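Local coordinates for protein manganese-containing pseudocatalase (Thermus thermophilus, PDB 2V8T) that probably breaks down hydrogen peroxide as a non-haem catalase, using a pair of manganese ions bound in each subunit, at residues 18-23 against 81-87; 175-180 against 219-224. One frame throughout, in Å; residues are numbered along the deposited sequence.

Contact 1 of 2, residues 18-23 against 81-87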
loop_
_atom_site.group_PDB
_atom_site.type_symbol
_atom_site.label_atom_id
_atom_site.label_comp_id
_atom_site.label_asym_id
_atom_site.label_seq_id
_atom_site.Cartn_x
_atom_site.Cartn_y
_atom_site.Cartn_z
ATOM N N GLN A 18 14.464 -28.728 3.259
ATOM C CA GLN A 18 13.766 -27.479 3.123
ATOM C C GLN A 18 12.495 -27.481 3.984
ATOM O O GLN A 18 11.803 -28.492 4.102
ATOM C CB GLN A 18 13.268 -27.192 1.669
ATOM C CG GLN A 18 14.382 -26.916 0.758
ATOM C CD GLN A 18 14.003 -27.119 -0.712
ATOM O OE1 GLN A 18 13.692 -28.261 -1.109
ATOM N NE2 GLN A 18 13.965 -26.066 -1.492
ATOM N N ASP A 19 12.167 -26.289 4.505
ATOM C CA ASP A 19 10.949 -26.097 5.296
ATOM C C ASP A 19 10.363 -24.751 4.910
ATOM O O ASP A 19 10.591 -23.717 5.574
ATOM C CB ASP A 19 11.215 -26.201 6.779
ATOM C CG ASP A 19 9.904 -26.232 7.594
ATOM O OD1 ASP A 19 8.847 -25.785 7.102
ATOM O OD2 ASP A 19 10.007 -26.701 8.765
ATOM N N PRO A 20 9.591 -24.712 3.807
ATOM C CA PRO A 20 9.059 -23.451 3.313
ATOM C C PRO A 20 8.230 -22.701 4.339
ATOM O O PRO A 20 8.383 -21.492 4.504
ATOM C CB PRO A 20 8.235 -23.871 2.072
ATOM C CG PRO A 20 8.977 -25.114 1.568
ATOM C CD PRO A 20 9.354 -25.834 2.860
ATOM N N ASN A 21 7.288 -23.390 5.005
ATOM C CA ASN A 21 6.427 -22.673 5.924
ATOM C C ASN A 21 7.186 -22.151 7.156
ATOM O O ASN A 21 6.836 -21.099 7.704
ATOM C CB ASN A 21 5.201 -23.478 6.314
ATOM C CG ASN A 21 4.198 -23.607 5.179
ATOM O OD1 ASN A 21 4.306 -22.917 4.142
ATOM N ND2 ASN A 21 3.183 -24.432 5.392
ATOM N N ALA A 22 8.239 -22.859 7.599
ATOM C CA ALA A 22 9.099 -22.278 8.639
ATOM C C ALA A 22 9.730 -20.974 8.135
ATOM O O ALA A 22 9.760 -19.973 8.857
ATOM C CB ALA A 22 10.162 -23.245 9.075
ATOM N N ALA A 23 10.249 -20.993 6.905
ATOM C CA ALA A 23 10.829 -19.782 6.328
ATOM C C ALA A 23 9.803 -18.638 6.304
ATOM O O ALA A 23 10.121 -17.483 6.571
ATOM C CB ALA A 23 11.353 -20.067 4.936
ATOM N N ILE A 81 16.398 -17.849 6.996
ATOM C CA ILE A 81 15.406 -18.087 5.949
ATOM C C ILE A 81 16.017 -18.820 4.775
ATOM O O ILE A 81 15.451 -19.802 4.267
ATOM C CB ILE A 81 14.755 -16.740 5.546
ATOM C CG1 ILE A 81 13.924 -16.208 6.703
ATOM C CG2 ILE A 81 13.964 -16.879 4.268
ATOM C CD1 ILE A 81 13.618 -14.727 6.605
ATOM N N ASN A 82 17.181 -18.368 4.325
ATOM C CA ASN A 82 17.831 -18.999 3.191
ATOM C C ASN A 82 18.173 -20.458 3.492
ATOM O O ASN A 82 18.096 -21.320 2.612
ATOM C CB ASN A 82 19.044 -18.214 2.755
ATOM C CG ASN A 82 18.658 -16.898 2.115
ATOM O OD1 ASN A 82 17.561 -16.769 1.574
ATOM N ND2 ASN A 82 19.588 -15.915 2.153
ATOM N N SER A 83 18.602 -20.736 4.720
ATOM C CA SER A 83 18.885 -22.086 5.142
ATOM C C SER A 83 17.657 -22.970 5.034
ATOM O O SER A 83 17.745 -24.127 4.594
ATOM C CB SER A 83 19.417 -22.106 6.581
ATOM O OG SER A 83 20.676 -21.494 6.714
ATOM N N LEU A 84 16.508 -22.447 5.465
ATOM C CA LEU A 84 15.248 -23.178 5.411
ATOM C C LEU A 84 14.741 -23.364 3.980
ATOM O O LEU A 84 13.972 -24.300 3.730
ATOM C CB LEU A 84 14.204 -22.459 6.274
ATOM C CG LEU A 84 14.522 -22.461 7.773
ATOM C CD1 LEU A 84 13.682 -21.366 8.475
ATOM C CD2 LEU A 84 14.272 -23.834 8.385
ATOM N N LEU A 85 15.135 -22.497 3.048
ATOM C CA LEU A 85 14.683 -22.583 1.673
ATOM C C LEU A 85 15.652 -23.331 0.755
ATOM O O LEU A 85 15.310 -23.635 -0.387
ATOM C CB LEU A 85 14.463 -21.182 1.105
ATOM C CG LEU A 85 13.299 -20.409 1.738
ATOM C CD1 LEU A 85 13.294 -18.988 1.251
ATOM C CD2 LEU A 85 11.961 -21.086 1.447
ATOM N N ALA A 86 16.860 -23.640 1.229
ATOM C CA ALA A 86 17.909 -24.219 0.368
ATOM C C ALA A 86 17.639 -25.677 0.095
ATOM O O ALA A 86 17.524 -26.488 0.987
ATOM C CB ALA A 86 19.256 -24.112 1.110
ATOM N N LYS A 87 17.639 -26.058 -1.184
ATOM C CA LYS A 87 17.472 -27.451 -1.545
ATOM C C LYS A 87 18.755 -28.238 -1.257
ATOM O O LYS A 87 18.702 -29.362 -0.749
ATOM C CB LYS A 87 17.095 -27.573 -3.037
ATOM C CG LYS A 87 16.893 -29.046 -3.444
ATOM C CD LYS A 87 16.636 -29.275 -4.901
ATOM C CE LYS A 87 16.567 -30.775 -5.242
ATOM N NZ LYS A 87 16.637 -31.071 -6.665
#

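Contact 2 of 2, residues 175-180 against 219-224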
loop_
_atom_site.group_PDB
_atom_site.type_symbol
_atom_site.label_atom_id
_atom_site.label_comp_id
_atom_site.label_asym_id
_atom_site.label_seq_id
_atom_site.Cartn_x
_atom_site.Cartn_y
_atom_site.Cartn_z
ATOM N N ARG A 175 15.745 -21.959 15.805
ATOM C CA ARG A 175 15.845 -21.877 17.272
ATOM C C ARG A 175 17.160 -21.235 17.713
ATOM O O ARG A 175 17.176 -20.501 18.691
ATOM C CB ARG A 175 15.809 -23.319 17.856
ATOM C CG ARG A 175 14.423 -24.033 17.739
ATOM C CD ARG A 175 14.320 -25.389 18.297
ATOM N NE ARG A 175 14.558 -25.564 19.706
ATOM C CZ ARG A 175 13.743 -25.881 20.715
ATOM N NH1 ARG A 175 12.439 -25.891 20.695
ATOM N NH2 ARG A 175 14.394 -26.185 21.832
ATOM N N GLU A 176 18.237 -21.536 17.008
ATOM C CA GLU A 176 19.542 -20.933 17.339
ATOM C C GLU A 176 19.547 -19.430 17.084
ATOM O O GLU A 176 19.940 -18.630 17.924
ATOM C CB GLU A 176 20.749 -21.570 16.646
ATOM C CG GLU A 176 21.032 -22.957 17.156
ATOM C CD GLU A 176 21.467 -23.080 18.606
ATOM O OE1 GLU A 176 21.793 -22.054 19.248
ATOM O OE2 GLU A 176 21.433 -24.240 19.088
ATOM N N MET A 177 19.084 -19.040 15.888
ATOM C CA MET A 177 19.006 -17.627 15.569
ATOM C C MET A 177 18.130 -16.905 16.578
ATOM O O MET A 177 18.475 -15.805 17.058
ATOM C CB MET A 177 18.521 -17.433 14.133
ATOM C CG MET A 177 18.266 -15.984 13.758
ATOM S SD MET A 177 16.655 -15.321 14.218
ATOM C CE MET A 177 15.608 -16.218 13.046
ATOM N N ILE A 178 16.953 -17.466 16.870
ATOM C CA ILE A 178 16.018 -16.760 17.732
ATOM C C ILE A 178 16.563 -16.698 19.146
ATOM O O ILE A 178 16.481 -15.681 19.823
ATOM C CB ILE A 178 14.613 -17.352 17.669
ATOM C CG1 ILE A 178 14.001 -17.134 16.296
ATOM C CG2 ILE A 178 13.778 -16.767 18.815
ATOM C CD1 ILE A 178 12.741 -17.933 16.027
ATOM N N GLY A 179 17.122 -17.827 19.643
ATOM C CA GLY A 179 17.690 -17.771 20.979
ATOM C C GLY A 179 18.750 -16.674 21.108
ATOM O O GLY A 179 18.804 -15.961 22.115
ATOM N N TYR A 180 19.595 -16.569 20.103
ATOM C CA TYR A 180 20.644 -15.542 20.118
ATOM C C TYR A 180 20.028 -14.141 20.108
ATOM O O TYR A 180 20.420 -13.261 20.893
ATOM C CB TYR A 180 21.609 -15.744 18.949
ATOM C CG TYR A 180 22.756 -14.778 18.985
ATOM C CD1 TYR A 180 23.733 -14.890 19.959
ATOM C CD2 TYR A 180 22.886 -13.745 18.083
ATOM C CE1 TYR A 180 24.819 -14.021 20.043
ATOM C CE2 TYR A 180 23.990 -12.844 18.198
ATOM C CZ TYR A 180 24.941 -13.033 19.171
ATOM O OH TYR A 180 26.002 -12.110 19.245
ATOM N N PRO A 219 15.737 -22.719 25.686
ATOM C CA PRO A 219 17.048 -23.371 25.890
ATOM C C PRO A 219 18.218 -22.723 25.131
ATOM O O PRO A 219 19.310 -22.575 25.683
ATOM C CB PRO A 219 16.784 -24.810 25.461
ATOM C CG PRO A 219 15.370 -25.021 25.617
ATOM C CD PRO A 219 14.661 -23.718 25.480
ATOM N N GLU A 220 17.997 -22.315 23.881
ATOM C CA GLU A 220 19.098 -21.725 23.133
ATOM C C GLU A 220 19.494 -20.379 23.711
ATOM O O GLU A 220 20.690 -20.021 23.757
ATOM C CB GLU A 220 18.711 -21.619 21.660
ATOM C CG GLU A 220 18.551 -22.953 20.949
ATOM C CD GLU A 220 17.268 -23.679 21.197
ATOM O OE1 GLU A 220 16.320 -23.112 21.828
ATOM O OE2 GLU A 220 17.197 -24.875 20.801
ATOM N N ALA A 221 18.495 -19.581 24.157
ATOM C CA ALA A 221 18.808 -18.325 24.786
ATOM C C ALA A 221 19.562 -18.532 26.103
ATOM O O ALA A 221 20.501 -17.805 26.400
ATOM C CB ALA A 221 17.545 -17.502 25.058
ATOM N N LYS A 222 19.145 -19.546 26.878
ATOM C CA LYS A 222 19.823 -19.852 28.127
ATOM C C LYS A 222 21.317 -20.135 27.846
ATOM O O LYS A 222 22.189 -19.690 28.587
ATOM C CB LYS A 222 19.120 -21.001 28.824
ATOM C CG LYS A 222 19.573 -21.192 30.248
ATOM C CD LYS A 222 20.648 -22.129 30.425
ATOM C CE LYS A 222 20.847 -22.448 31.959
ATOM N NZ LYS A 222 21.910 -23.465 31.904
ATOM N N LYS A 223 21.611 -20.915 26.801
ATOM C CA LYS A 223 23.008 -21.184 26.469
ATOM C C LYS A 223 23.786 -19.891 26.209
ATOM O O LYS A 223 24.896 -19.695 26.718
ATOM C CB LYS A 223 23.094 -22.100 25.272
ATOM C CG LYS A 223 24.534 -22.450 24.849
ATOM C CD LYS A 223 24.661 -23.174 23.511
ATOM C CE LYS A 223 24.192 -22.373 22.290
ATOM N NZ LYS A 223 23.988 -23.221 21.100
ATOM N N TYR A 224 23.206 -18.984 25.408
ATOM C CA TYR A 224 23.899 -17.733 25.118
ATOM C C TYR A 224 24.081 -16.866 26.363
ATOM O O TYR A 224 25.105 -16.190 26.470
ATOM C CB TYR A 224 23.205 -16.990 23.968
ATOM C CG TYR A 224 23.314 -17.732 22.659
ATOM C CD1 TYR A 224 24.551 -17.961 22.079
ATOM C CD2 TYR A 224 22.185 -18.160 21.959
ATOM C CE1 TYR A 224 24.628 -18.685 20.886
ATOM C CE2 TYR A 224 22.273 -18.859 20.789
ATOM C CZ TYR A 224 23.487 -19.139 20.263
ATOM O OH TYR A 224 23.585 -19.894 19.095
#

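Contact 1 of 2, residues 18-23 against 81-87
Ile81 lies on the last turns of helix 57-85. Ile81 CG2 meets Ala23 CB at 4.2 Å, where the two backbones are close. Leu84 points at the short helix that starts at Pro20. Leu84 CB packs on Ala23 CB at 4.0 Å, and Leu84 CD1 lies 4.0 Å from Ala22 CB. Leu84 O accepts from Asp19 N at 2.8 Å. Asp19 is the N-cap of helix 20-26, and Asp19 OD1 takes a capping bond from Ala22 N at 3.0 Å. Asp19 OD2 forms a salt bridge with Lys108 of the second subunit and a hydrogen bond with Asn171. So the C-terminal end of one helix is bonded to the N-terminal start of another. Helix 57-85 also carries the manganese ligands Glu70 and His73 in this ferritin-like fold. Leu85 CD2 reaches Ala23 CB at 3.7 Å, while Leu85 O accepts from Gln18 NE2 at 3.0 Å. The chain leaves helical geometry at Ala86, and Ala86 O lies 3.2 Å from Gln18 CG. Lys87 CA sits 3.6 Å from Gln18 CD, and the Lys87 amine forms a salt bridge with Glu94.

Contact 2 of 2, residues 175-180 against 219-224
Segments 175-180, on helix 172-200, and 219-224, on helix 219-226, cross at -53°, with axes 7.6 Å apart at closest approach. Gly179 CA lies 4.0 Å from Glu220 CB; a side chain at Gly179 would clash with Glu220 and Ala221. Arg175 and Glu220 form a salt bridge: Arg175 NE donates to Glu220 OE2 at 2.9 Å, and Arg175 NH2 to Glu220 OE2 at 3.3 Å. Glu220 OE1 is hydrogen-bonded to Tyr166 OH, and Arg175 NH1 to Ala100 O of the second subunit. Lys223 NZ forms a salt bridge with Glu176, 3.1 Å from Glu176 OE1, with a weak second bond to Glu176 OE2 at 3.4 Å. Tyr224 OH gives Glu176 OE1 a weak hydrogen bond at 2.8 Å. Tyr180 sets its ring edge against the Tyr224 face, a T-shaped pair with centroids 5.1 Å apart. Tyr180 OH is hydrogen-bonded to Gln9 NE2. The side chain of Tyr180 is about 5 Å from that of the manganese ligand His73. Each carboxylate has a basic partner across the crossing, so two salt bridges hold the polar rim of this close helix contact.

After strands 2-4 and 7-8 the chain reaches 18-23, then runs through helices 28-31 and 36-49 and along helix 57-85. Contact 1 closes this largely helical loop at 81-87. The chain goes on through helix 144-166 into helix 172-200, where contact 2 opens. Contact 2 closes a second, shorter loop when helix 219-226 returns to that helix. The loops are in series; they neither nest nor cross. The centres of contact 1 and contact 2 are about 19 Å apart, and the nearest atoms of contact 1 and contact 2 are about 6 Å apart. Helix 172-200 joins the two regions: its Val173 touches Leu84 of contact 1, and its Met177 and Tyr180 pack on helix 57-85. Both contacts also touch the second subunit.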